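Local coordinates for naphthalene dioxygenase large subunit (Rhodococcus sp., PDB 2B1X), which is the large subunit of a Rieske-type non-heme iron dioxygenase, carrying a [2Fe-2S] cluster and a separate mononuclear iron site, at residues 66-74 with 84-95. Residues are numbered along the deposited sequence; the frame is centred on the assembly and turned at random.
Sequences ISEDQFIVC and HLNACRHRGMQV. With FES (Fe2/s2 (inorganic) cluster), chain H.
Ile-72 and His-84 pair antiparallel through two backbone hydrogen bonds, Ile-72 N to His-84 O and His-84 N to Ile-72 O. One step on, Phe-71 faces Leu-85 as a non-hydrogen-bonded pair, and the ladder ends with Asn-86 N reaching Gln-70 O at 2.9 Å, just where the chain bends through an inverse gamma turn centred on Asn-86.

Side-chain amides take over beyond that point. With CG anti to the backbone N (chi1 -164°) and the chain extended, Gln-70 carries its amide to the cluster-binding loop, where OE1 accepts two bonds. Gln-94 NE2 gives a straight one of 2.8 Å, in the carbonyl plane and on a lone pair, the two amides being nearly coplanar; Gln-94 OE1 is hydrogen-bonded to Ser-378 OG of the second subunit. Asn-86 ND2, 2.6 Å from Gln-70 OE1, comes instead from above that plane and makes a more bent bond. A water bridges Gln-70 NE2 and Gln-94 NE2, accepting from both. Asn-86 ND2 also bonds Cys-96 O.

Two apolar pairs lie on opposite faces of the sheet. Leu-85 CD1 lies over one face of the Phe-71 ring toward its rim, 4.0 Å from CZ; on the face that carries Ile-72 and His-84, Ile-72 CD1 meets Val-95 CG2 at 3.7 Å. Separately, Cys-74 SG approaches the His-84 ring obliquely, while His-84 NE2 bonds Asn-117 O.

Between Asn-86 and Gln-94, Cys-88 SG binds one iron of the Rieske cluster together with Cys-108, and His-90 ND1 binds the other with His-111. The hairpin lies at one side of an antiparallel sheet, with strand 69-75 between strands 81-85 and 60-66; Leu-85 is also backbone-bonded to Arg-143.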
ATOM      1  N   ILE A  66       3.324  14.675  18.110  1.00 12.22           N
ATOM      2  CA  ILE A  66       2.218  14.132  18.884  1.00 12.72           C
ATOM      3  C   ILE A  66       1.236  13.631  17.872  1.00 12.96           C
ATOM      4  O   ILE A  66       0.598  14.422  17.155  1.00 13.72           O
ATOM      5  CB  ILE A  66       1.602  15.158  19.883  1.00 12.35           C
ATOM      6  CG1 ILE A  66       2.712  15.692  20.830  1.00 10.59           C
ATOM      7  CG2 ILE A  66       0.482  14.505  20.662  1.00 13.06           C
ATOM      8  CD1 ILE A  66       2.281  16.742  21.872  1.00 12.10           C
ATOM      9  N   SER A  67       1.144  12.302  17.782  1.00 13.16           N
ATOM     10  CA  SER A  67       0.407  11.635  16.722  1.00 13.02           C
ATOM     11  C   SER A  67       0.798  12.211  15.354  1.00 12.14           C
ATOM     12  O   SER A  67       1.963  12.271  15.062  1.00 11.62           O
ATOM     13  CB  SER A  67      -1.108  11.638  16.990  1.00 12.59           C
ATOM     14  OG  SER A  67      -1.348  11.020  18.262  1.00 15.13           O
ATOM     15  N   GLU A  68      -0.161  12.618  14.528  1.00 12.06           N
ATOM     16  CA  GLU A  68       0.143  13.141  13.209  1.00 12.55           C
ATOM     17  C   GLU A  68       0.686  14.580  13.289  1.00 13.54           C
ATOM     18  O   GLU A  68       1.145  15.134  12.271  1.00 15.88           O
ATOM     19  CB  GLU A  68      -1.132  13.126  12.306  1.00 13.10           C
ATOM     20  CG  GLU A  68      -1.666  11.745  11.894  1.00 10.48           C
ATOM     21  CD  GLU A  68      -2.478  11.060  12.978  1.00 11.72           C
ATOM     22  OE1 GLU A  68      -2.893  11.704  13.956  1.00 11.63           O
ATOM     23  OE2 GLU A  68      -2.706   9.842  12.859  1.00 12.51           O
ATOM     24  N   ASP A  69       0.590  15.243  14.444  1.00 13.68           N
ATOM     25  CA  ASP A  69       1.099  16.622  14.502  1.00 13.54           C
ATOM     26  C   ASP A  69       2.611  16.657  14.611  1.00 13.59           C
ATOM     27  O   ASP A  69       3.208  15.969  15.455  1.00 12.63           O
ATOM     28  CB  ASP A  69       0.507  17.427  15.635  1.00 13.57           C
ATOM     29  CG  ASP A  69      -0.883  17.905  15.317  1.00 14.58           C
ATOM     30  OD1 ASP A  69      -1.039  18.718  14.367  1.00 13.36           O
ATOM     31  OD2 ASP A  69      -1.869  17.483  15.959  1.00 17.37           O
ATOM     32  N   GLN A  70       3.204  17.515  13.781  1.00 13.43           N
ATOM     33  CA  GLN A  70       4.625  17.606  13.661  1.00 13.62           C
ATOM     34  C   GLN A  70       5.127  18.916  14.264  1.00 13.41           C
ATOM     35  O   GLN A  70       4.617  19.982  13.921  1.00 13.31           O
ATOM     36  CB  GLN A  70       4.996  17.492  12.182  1.00 14.08           C
ATOM     37  CG  GLN A  70       6.461  17.187  11.950  1.00 16.49           C
ATOM     38  CD  GLN A  70       6.807  17.216  10.471  1.00 17.74           C
ATOM     39  OE1 GLN A  70       6.728  18.248   9.875  1.00 17.87           O
ATOM     40  NE2 GLN A  70       7.201  16.084   9.899  1.00 21.67           N
ATOM     41  N   PHE A  71       6.130  18.816  15.151  1.00 12.38           N
ATOM     42  CA  PHE A  71       6.654  19.956  15.890  1.00 12.63           C
ATOM     43  C   PHE A  71       8.140  20.094  15.716  1.00 12.82           C
ATOM     44  O   PHE A  71       8.862  19.096  15.753  1.00 13.79           O
ATOM     45  CB  PHE A  71       6.320  19.848  17.391  1.00 11.80           C
ATOM     46  CG  PHE A  71       4.870  19.999  17.682  1.00 13.55           C
ATOM     47  CD1 PHE A  71       4.020  18.882  17.667  1.00 12.35           C
ATOM     48  CD2 PHE A  71       4.329  21.272  17.919  1.00 13.68           C
ATOM     49  CE1 PHE A  71       2.635  19.030  17.908  1.00 12.14           C
ATOM     50  CE2 PHE A  71       2.948  21.434  18.161  1.00 14.58           C
ATOM     51  CZ  PHE A  71       2.101  20.311  18.135  1.00 14.14           C
ATOM     52  N   ILE A  72       8.607  21.326  15.507  1.00 12.62           N
ATOM     53  CA  ILE A  72      10.042  21.614  15.632  1.00 12.45           C
ATOM     54  C   ILE A  72      10.366  21.819  17.116  1.00 13.00           C
ATOM     55  O   ILE A  72       9.746  22.658  17.793  1.00 12.96           O
ATOM     56  CB  ILE A  72      10.409  22.914  14.840  1.00 12.48           C
ATOM     57  CG1 ILE A  72      10.156  22.737  13.345  1.00 12.60           C
ATOM     58  CG2 ILE A  72      11.838  23.297  15.061  1.00 11.26           C
ATOM     59  CD1 ILE A  72      10.004  24.098  12.636  1.00 12.33           C
ATOM     60  N   VAL A  73      11.334  21.054  17.620  1.00 12.59           N
ATOM     61  CA  VAL A  73      11.745  21.209  18.996  1.00 12.22           C
ATOM     62  C   VAL A  73      13.163  21.737  18.922  1.00 12.48           C
ATOM     63  O   VAL A  73      14.025  21.062  18.401  1.00 12.00           O
ATOM     64  CB  VAL A  73      11.647  19.856  19.781  1.00 12.52           C
ATOM     65  CG1 VAL A  73      12.167  20.021  21.240  1.00 11.51           C
ATOM     66  CG2 VAL A  73      10.209  19.367  19.771  1.00  9.95           C
ATOM     67  N   CYS A  74      13.390  22.957  19.390  1.00 12.71           N
ATOM     68  CA  CYS A  74      14.679  23.602  19.154  1.00 14.12           C
ATOM     69  C   CYS A  74      15.185  24.404  20.338  1.00 14.52           C
ATOM     70  O   CYS A  74      14.433  24.710  21.262  1.00 15.24           O
ATOM     71  CB  CYS A  74      14.628  24.473  17.895  1.00 14.58           C
ATOM     72  SG  CYS A  74      13.501  25.891  17.970  1.00 17.84           S
ATOM     73  N   HIS A  84       7.517  24.327  18.179  1.00 13.34           N
ATOM     74  CA  HIS A  84       6.743  25.044  17.171  1.00 12.49           C
ATOM     75  C   HIS A  84       6.038  24.075  16.264  1.00 11.90           C
ATOM     76  O   HIS A  84       6.692  23.205  15.696  1.00 11.07           O
ATOM     77  CB  HIS A  84       7.668  25.806  16.213  1.00 12.37           C
ATOM     78  CG  HIS A  84       8.654  26.714  16.862  1.00 13.96           C
ATOM     79  ND1 HIS A  84       8.282  27.779  17.668  1.00 13.88           N
ATOM     80  CD2 HIS A  84      10.001  26.770  16.757  1.00 12.52           C
ATOM     81  CE1 HIS A  84       9.365  28.414  18.072  1.00 13.26           C
ATOM     82  NE2 HIS A  84      10.416  27.838  17.513  1.00 13.81           N
ATOM     83  N   LEU A  85       4.738  24.250  16.038  1.00 12.08           N
ATOM     84  CA  LEU A  85       4.053  23.477  15.021  1.00 11.21           C
ATOM     85  C   LEU A  85       4.726  23.717  13.667  1.00 12.05           C
ATOM     86  O   LEU A  85       4.907  24.876  13.238  1.00 12.49           O
ATOM     87  CB  LEU A  85       2.544  23.842  14.949  1.00 10.46           C
ATOM     88  CG  LEU A  85       1.712  23.072  13.900  1.00 10.80           C
ATOM     89  CD1 LEU A  85       1.504  21.637  14.385  1.00  9.49           C
ATOM     90  CD2 LEU A  85       0.349  23.768  13.641  1.00  8.20           C
ATOM     91  N   ASN A  86       5.080  22.633  12.974  1.00 12.00           N
ATOM     92  CA  ASN A  86       5.843  22.732  11.738  1.00 11.76           C
ATOM     93  C   ASN A  86       4.968  23.019  10.515  1.00 12.38           C
ATOM     94  O   ASN A  86       4.941  22.249   9.534  1.00 12.34           O
ATOM     95  CB  ASN A  86       6.670  21.473  11.536  1.00 12.28           C
ATOM     96  CG  ASN A  86       7.667  21.607  10.399  1.00 12.92           C
ATOM     97  OD1 ASN A  86       7.974  22.710   9.960  1.00 13.76           O
ATOM     98  ND2 ASN A  86       8.148  20.469   9.891  1.00 12.73           N
ATOM     99  N   ALA A  87       4.274  24.148  10.574  1.00 12.45           N
ATOM    100  CA  ALA A  87       3.227  24.494   9.621  1.00 12.37           C
ATOM    101  C   ALA A  87       3.230  25.989   9.520  1.00 13.07           C
ATOM    102  O   ALA A  87       2.883  26.671  10.483  1.00 13.79           O
ATOM    103  CB  ALA A  87       1.849  23.977  10.098  1.00 11.54           C
ATOM    104  N   CYS A  88       3.629  26.503   8.357  1.00 12.49           N
ATOM    105  CA  CYS A  88       3.611  27.926   8.065  1.00 12.36           C
ATOM    106  C   CYS A  88       2.206  28.485   8.287  1.00 12.14           C
ATOM    107  O   CYS A  88       1.208  27.817   7.990  1.00 12.64           O
ATOM    108  CB  CYS A  88       4.050  28.156   6.608  1.00 12.27           C
ATOM    109  SG  CYS A  88       4.161  29.907   6.138  1.00 12.89           S
ATOM    110  N   ARG A  89       2.128  29.698   8.826  1.00 11.33           N
ATOM    111  CA  ARG A  89       0.866  30.311   9.205  1.00 10.55           C
ATOM    112  C   ARG A  89       0.100  30.823   7.988  1.00 10.72           C
ATOM    113  O   ARG A  89      -1.059  31.173   8.099  1.00 10.72           O
ATOM    114  CB  ARG A  89       1.130  31.483  10.176  1.00 10.79           C
ATOM    115  CG  ARG A  89       1.733  31.043  11.544  1.00 11.52           C
ATOM    116  CD  ARG A  89       0.872  30.050  12.329  1.00 13.66           C
ATOM    117  NE  ARG A  89      -0.498  30.537  12.514  1.00 14.00           N
ATOM    118  CZ  ARG A  89      -0.899  31.358  13.495  1.00 16.36           C
ATOM    119  NH1 ARG A  89      -0.033  31.835  14.397  1.00 14.15           N
ATOM    120  NH2 ARG A  89      -2.181  31.727  13.569  1.00 16.40           N
ATOM    121  N   HIS A  90       0.769  30.865   6.843  1.00 10.32           N
ATOM    122  CA  HIS A  90       0.207  31.407   5.618  1.00 10.97           C
ATOM    123  C   HIS A  90      -0.656  30.328   4.959  1.00 11.63           C
ATOM    124  O   HIS A  90      -1.892  30.415   5.047  1.00 11.27           O
ATOM    125  CB  HIS A  90       1.323  31.942   4.713  1.00 10.16           C
ATOM    126  CG  HIS A  90       0.832  32.529   3.420  1.00 11.82           C
ATOM    127  ND1 HIS A  90       1.332  32.145   2.195  1.00  9.47           N
ATOM    128  CD2 HIS A  90      -0.120  33.458   3.162  1.00 10.24           C
ATOM    129  CE1 HIS A  90       0.718  32.823   1.241  1.00 12.20           C
ATOM    130  NE2 HIS A  90      -0.175  33.619   1.800  1.00  9.45           N
ATOM    131  N   ARG A  91      -0.018  29.307   4.371  1.00 11.87           N
ATOM    132  CA  ARG A  91      -0.752  28.191   3.752  1.00 11.81           C
ATOM    133  C   ARG A  91      -0.373  26.820   4.323  1.00 12.15           C
ATOM    134  O   ARG A  91      -0.623  25.800   3.676  1.00 12.82           O
ATOM    135  CB  ARG A  91      -0.592  28.208   2.209  1.00 12.39           C
ATOM    136  CG  ARG A  91      -1.781  27.601   1.411  1.00 11.78           C
ATOM    137  CD  ARG A  91      -3.026  28.484   1.444  1.00 10.61           C
ATOM    138  NE  ARG A  91      -2.843  29.563   0.484  1.00 11.13           N
ATOM    139  CZ  ARG A  91      -2.756  30.853   0.789  1.00 13.04           C
ATOM    140  NH1 ARG A  91      -2.922  31.248   2.047  1.00 10.50           N
ATOM    141  NH2 ARG A  91      -2.551  31.754  -0.193  1.00 11.74           N
ATOM    142  N   GLY A  92       0.292  26.783   5.484  1.00 11.86           N
ATOM    143  CA  GLY A  92       0.516  25.519   6.196  1.00 11.48           C
ATOM    144  C   GLY A  92       1.690  24.645   5.745  1.00 11.57           C
ATOM    145  O   GLY A  92       1.758  23.470   6.141  1.00  9.56           O
ATOM    146  N   MET A  93       2.588  25.177   4.899  1.00 11.45           N
ATOM    147  CA  MET A  93       3.737  24.355   4.482  1.00 12.57           C
ATOM    148  C   MET A  93       4.695  24.057   5.639  1.00 12.31           C
ATOM    149  O   MET A  93       4.810  24.870   6.550  1.00 12.16           O
ATOM    150  CB  MET A  93       4.524  24.968   3.307  1.00 12.54           C
ATOM    151  CG  MET A  93       5.277  23.782   2.593  1.00 16.86           C
ATOM    152  SD  MET A  93       6.268  24.217   1.260  1.00 29.74           S
ATOM    153  CE  MET A  93       7.493  22.922   1.416  1.00 24.94           C
ATOM    154  N   GLN A  94       5.346  22.889   5.624  1.00 12.37           N
ATOM    155  CA  GLN A  94       6.448  22.613   6.565  1.00 12.66           C
ATOM    156  C   GLN A  94       7.540  23.649   6.345  1.00 13.47           C
ATOM    157  O   GLN A  94       7.960  23.869   5.195  1.00 14.08           O
ATOM    158  CB  GLN A  94       7.054  21.249   6.342  1.00 12.86           C
ATOM    159  CG  GLN A  94       6.153  20.094   6.687  1.00 13.30           C
ATOM    160  CD  GLN A  94       6.734  18.811   6.173  1.00 17.35           C
ATOM    161  OE1 GLN A  94       6.795  18.601   4.953  1.00 18.02           O
ATOM    162  NE2 GLN A  94       7.192  17.964   7.085  1.00 15.65           N
ATOM    163  N   VAL A  95       7.969  24.313   7.423  1.00 13.87           N
ATOM    164  CA  VAL A  95       9.060  25.292   7.329  1.00 14.51           C
ATOM    165  C   VAL A  95      10.397  24.602   7.615  1.00 16.00           C
ATOM    166  O   VAL A  95      11.474  25.209   7.556  1.00 16.52           O
ATOM    167  CB  VAL A  95       8.832  26.509   8.257  1.00 14.18           C
ATOM    168  CG1 VAL A  95       7.550  27.254   7.800  1.00 11.52           C
ATOM    169  CG2 VAL A  95       8.734  26.099   9.739  1.00 11.96           C
TER
HETATM  170 FE1  FES H 501       2.950  30.848   1.993  1.00 20.90          FE
HETATM  171 FE2  FES H 501       4.527  29.566   3.854  1.00 20.79          FE
HETATM  172  S1  FES H 501       4.918  31.508   2.849  1.00 22.34           S
HETATM  173  S2  FES H 501       2.672  28.813   2.850  1.00 20.74           S
HETATM  174  O   HOH W   1       8.837  15.848   7.580  1.00 38.28           O